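Local coordinates for LPXTG family cell surface protein Fms2 (Enterococcus faecium DO, PDB 5FCE) that probably mediates bacterial adhesion as a cell-wall-anchored surface protein, of which this chain is the ligand-binding region, at residues Val14-Met17 / Thr18-Val21; Ile81-Ile84 / Lys85-Asp88. One frame throughout, in Å; residues are numbered along the deposited sequence.

Contact 1: Val14-Met17 / Thr18-Val21; sequences VYDM and TQQV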
loop_
_atom_site.group_PDB
_atom_site.type_symbol
_atom_site.label_atom_id
_atom_site.label_comp_id
_atom_site.label_asym_id
_atom_site.label_seq_id
_atom_site.Cartn_x
_atom_site.Cartn_y
_atom_site.Cartn_z
ATOM N N VAL A 14 4.063 -5.028 -7.779
ATOM C CA VAL A 14 5.408 -5.179 -8.333
ATOM C C VAL A 14 6.477 -4.624 -7.394
ATOM O O VAL A 14 6.358 -3.498 -6.922
ATOM C CB VAL A 14 5.535 -4.498 -9.712
ATOM C CG1 VAL A 14 6.977 -4.623 -10.246
ATOM C CG2 VAL A 14 4.545 -5.102 -10.705
ATOM N N TYR A 15 7.501 -5.422 -7.096
ATOM C CA TYR A 15 8.690 -4.894 -6.427
ATOM C C TYR A 15 9.749 -4.720 -7.509
ATOM O O TYR A 15 10.191 -5.702 -8.097
ATOM C CB TYR A 15 9.210 -5.864 -5.357
ATOM C CG TYR A 15 10.390 -5.337 -4.556
ATOM C CD1 TYR A 15 11.698 -5.423 -5.045
ATOM C CD2 TYR A 15 10.197 -4.763 -3.301
ATOM C CE1 TYR A 15 12.771 -4.930 -4.307
ATOM C CE2 TYR A 15 11.266 -4.276 -2.556
ATOM C CZ TYR A 15 12.549 -4.371 -3.062
ATOM O OH TYR A 15 13.614 -3.886 -2.331
ATOM N N ASP A 16 10.132 -3.473 -7.778
ATOM C CA ASP A 16 11.194 -3.169 -8.740
ATOM C C ASP A 16 12.530 -3.047 -7.988
ATOM O O ASP A 16 12.740 -2.121 -7.214
ATOM C CB ASP A 16 10.840 -1.878 -9.504
ATOM C CG ASP A 16 11.817 -1.548 -10.631
ATOM O OD1 ASP A 16 13.046 -1.623 -10.419
ATOM O OD2 ASP A 16 11.347 -1.191 -11.740
HETATM N N MSE A 17 13.423 -4.001 -8.225
HETATM C CA MSE A 17 14.722 -4.082 -7.567
HETATM C C MSE A 17 15.660 -2.953 -8.001
HETATM O O MSE A 17 16.493 -2.468 -7.218
HETATM C CB MSE A 17 15.305 -5.441 -7.944
HETATM C CG MSE A 17 16.618 -5.837 -7.380
HETATM SE SE MSE A 17 16.839 -7.596 -8.192
HETATM C CE MSE A 17 15.346 -8.452 -7.246
ATOM N N THR A 18 15.511 -2.530 -9.250
ATOM C CA THR A 18 16.351 -1.477 -9.807
ATOM C C THR A 18 16.068 -0.134 -9.142
ATOM O O THR A 18 16.990 0.582 -8.732
ATOM C CB THR A 18 16.131 -1.343 -11.316
ATOM O OG1 THR A 18 16.380 -2.607 -11.946
ATOM C CG2 THR A 18 17.077 -0.300 -11.898
ATOM N N GLN A 19 14.793 0.214 -9.039
ATOM C CA GLN A 19 14.438 1.502 -8.463
ATOM C C GLN A 19 14.120 1.421 -6.976
ATOM O O GLN A 19 13.974 2.458 -6.315
ATOM C CB GLN A 19 13.273 2.138 -9.222
ATOM C CG GLN A 19 13.609 2.570 -10.658
ATOM C CD GLN A 19 14.873 3.435 -10.775
ATOM O OE1 GLN A 19 15.284 4.125 -9.830
ATOM N NE2 GLN A 19 15.500 3.391 -11.949
ATOM N N GLN A 20 14.059 0.198 -6.452
ATOM C CA GLN A 20 13.577 -0.038 -5.093
ATOM C C GLN A 20 12.245 0.674 -4.912
ATOM O O GLN A 20 12.080 1.485 -4.000
ATOM C CB GLN A 20 14.590 0.417 -4.038
ATOM C CG GLN A 20 15.832 -0.458 -3.953
ATOM C CD GLN A 20 16.892 0.140 -3.036
ATOM O OE1 GLN A 20 17.700 0.971 -3.458
ATOM N NE2 GLN A 20 16.878 -0.266 -1.774
ATOM N N VAL A 21 11.309 0.383 -5.813
ATOM C CA VAL A 21 9.970 0.952 -5.747
ATOM C C VAL A 21 8.945 -0.183 -5.745
ATOM O O VAL A 21 9.075 -1.143 -6.506
ATOM C CB VAL A 21 9.714 1.919 -6.930
ATOM C CG1 VAL A 21 8.241 2.318 -7.004
ATOM C CG2 VAL A 21 10.601 3.152 -6.796
HETATM O O HOH W 1 15.009 -1.924 -0.621
#

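Contact 2: Ile81-Ile84 / Lys85-Asp88; sequences IDEI and KSKD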
loop_
_atom_site.group_PDB
_atom_site.type_symbol
_atom_site.label_atom_id
_atom_site.label_comp_id
_atom_site.label_asym_id
_atom_site.label_seq_id
_atom_site.Cartn_x
_atom_site.Cartn_y
_atom_site.Cartn_z
ATOM N N ILE A 81 13.414 -7.026 -0.830
ATOM C CA ILE A 81 12.304 -7.947 -1.067
ATOM C C ILE A 81 12.492 -9.243 -0.268
ATOM O O ILE A 81 11.521 -9.798 0.241
ATOM C CB ILE A 81 12.054 -8.191 -2.570
ATOM C CG1 ILE A 81 10.815 -9.082 -2.781
ATOM C CG2 ILE A 81 13.294 -8.800 -3.237
ATOM C CD1 ILE A 81 9.500 -8.431 -2.305
ATOM N N ASP A 82 13.737 -9.706 -0.116
ATOM C CA ASP A 82 13.980 -10.894 0.711
ATOM C C ASP A 82 13.480 -10.694 2.143
ATOM O O ASP A 82 12.810 -11.563 2.712
ATOM C CB ASP A 82 15.464 -11.284 0.724
ATOM C CG ASP A 82 15.907 -11.935 -0.565
ATOM O OD1 ASP A 82 15.031 -12.259 -1.398
ATOM O OD2 ASP A 82 17.136 -12.138 -0.739
ATOM N N GLU A 83 13.783 -9.533 2.716
ATOM C CA GLU A 83 13.356 -9.228 4.073
ATOM C C GLU A 83 11.842 -9.080 4.175
ATOM O O GLU A 83 11.237 -9.482 5.170
ATOM C CB GLU A 83 14.062 -7.967 4.579
ATOM C CG GLU A 83 15.548 -8.184 4.819
ATOM C CD GLU A 83 15.814 -8.997 6.072
ATOM O OE1 GLU A 83 14.955 -8.978 6.977
ATOM O OE2 GLU A 83 16.890 -9.629 6.164
ATOM N N ILE A 84 11.233 -8.509 3.140
ATOM C CA ILE A 84 9.778 -8.329 3.140
ATOM C C ILE A 84 9.104 -9.701 3.114
ATOM O O ILE A 84 8.114 -9.929 3.802
ATOM C CB ILE A 84 9.293 -7.501 1.931
ATOM C CG1 ILE A 84 9.786 -6.055 2.014
ATOM C CG2 ILE A 84 7.744 -7.481 1.860
ATOM C CD1 ILE A 84 9.546 -5.281 0.734
ATOM N N LYS A 85 9.650 -10.625 2.334
ATOM C CA LYS A 85 9.034 -11.946 2.206
ATOM C C LYS A 85 9.196 -12.785 3.476
ATOM O O LYS A 85 8.525 -13.809 3.646
ATOM C CB LYS A 85 9.618 -12.686 1.000
ATOM C CG LYS A 85 9.120 -12.156 -0.349
ATOM C CD LYS A 85 9.968 -12.678 -1.500
ATOM C CE LYS A 85 9.930 -14.188 -1.590
ATOM N NZ LYS A 85 10.934 -14.658 -2.585
ATOM N N SER A 86 10.078 -12.343 4.367
ATOM C CA SER A 86 10.356 -13.043 5.623
ATOM C C SER A 86 9.290 -12.722 6.666
ATOM O O SER A 86 9.157 -13.423 7.677
ATOM C CB SER A 86 11.738 -12.641 6.161
ATOM O OG SER A 86 11.643 -11.471 6.972
ATOM N N LYS A 87 8.526 -11.661 6.417
ATOM C CA LYS A 87 7.524 -11.204 7.376
ATOM C C LYS A 87 6.272 -12.067 7.369
ATOM O O LYS A 87 5.916 -12.677 6.348
ATOM C CB LYS A 87 7.157 -9.739 7.124
ATOM C CG LYS A 87 8.372 -8.788 7.110
ATOM C CD LYS A 87 9.199 -8.916 8.387
ATOM C CE LYS A 87 10.435 -8.024 8.366
ATOM N NZ LYS A 87 11.224 -8.144 9.636
ATOM N N ASP A 88 5.599 -12.120 8.512
ATOM C CA ASP A 88 4.408 -12.949 8.640
ATOM C C ASP A 88 3.171 -12.358 7.965
ATOM O O ASP A 88 2.274 -13.093 7.537
ATOM C CB ASP A 88 4.123 -13.247 10.118
ATOM C CG ASP A 88 5.261 -14.000 10.793
ATOM O OD1 ASP A 88 5.452 -15.198 10.484
ATOM O OD2 ASP A 88 5.957 -13.391 11.637
HETATM O O HOH W 2 13.115 -14.382 -0.701
#

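Contact 1: Val14-Met17 / Thr18-Val21
Asp16 and Val21 form an antiparallel hydrogen-bonded pair, their CA atoms 5.2 Å apart, and the chain reverses through the four residues between them. The bond from Asp16 N to Val21 O is nearly straight, 171° at the hydrogen and 2.9 Å long. The return bond, Val21 N to Asp16 O, is stretched to 3.2 Å and bent, although it arrives in the carbonyl plane on a lone pair. The carboxylate of Asp16 reaches forward over the start of the loop. With CG anti to the backbone N (chi1 -174°), Asp16 OD1 receives Gln19 N at 2.9 Å from above the carboxylate plane. The same oxygen takes a weak, poorly angled bond from Thr18 N, and Thr18 CB closes to within 3.2 Å of Asp16 OD1, so one carboxylate oxygen ties down two successive amides of the turn. A water bridges the side chains of Tyr15 and Gln20, lying 3.0 Å from Tyr15 OH and accepting from Gln20 NE2. Tyr15 OH also has a weak bond to Leu79 O. Gln20, in a left-handed backbone conformation, and Val21 both face Asp16: a G1 beta bulge, closing a beta hairpin between strands 14-16 and 21-28.

Contact 2: Ile81-Ile84 / Lys85-Asp88
Ser86 grips the carbonyl of Glu83 twice: OG donates to Glu83 O at 2.7 Å, and Ser86 N donates to the same oxygen at 3.2 Å. The hydroxyl comes in only slightly tilted from the carbonyl plane, whereas the amide sits well above it. The hydroxyl's position follows from chi1 of 87°, which sets OG between the backbone N and the carbonyl carbon and turns it back toward the preceding turn. Lys87 adds its aliphatic chain beside that carbonyl, a bend at chi2 (-54°) bringing Lys87 CE to 3.6 Å from Glu83 O. Lys87 N donates to Ile84 O from above the plane of that second carbonyl. Just before this, Lys85 N closes a helical bond on Ile81 O at 2.9 Å, and their side chains cross obliquely, with Lys85 CD 3.9 Å from Ile81 CG1. The amine of Lys85 reaches Asp82 OD1 through a water that donates to the carboxylate and accepts from NZ. Further out, Ser80 OG bonds Glu83 N, and Lys87 makes a cation-pi contact with Tyr43. The succession of an i to i+4 bond by i to i+3 bonds is characteristic of an alpha-helical turn giving way to a tighter, 3-10-like one.

Contact 1 is a surface feature that turns one strand into the next within the mixed sheet, while contact 2 lies on helix 81-85 and the loop that follows, ahead of strand 91-96, and is partly buried. They meet through Tyr15, whose CE2 packs 3.8 Å from Ile84 CD1. Ile81 and Ile84 lie against both Tyr15 and Trp111, so the apolar side of the helix faces the hairpin and the loop before strand 112-114, while Asp82, Glu83 and Lys85 are exposed. Each contact uses a side-chain oxygen to bond the backbone, in opposite senses: Asp16 accepts from amides ahead of it, whereas Ser86 donates to a carbonyl behind it.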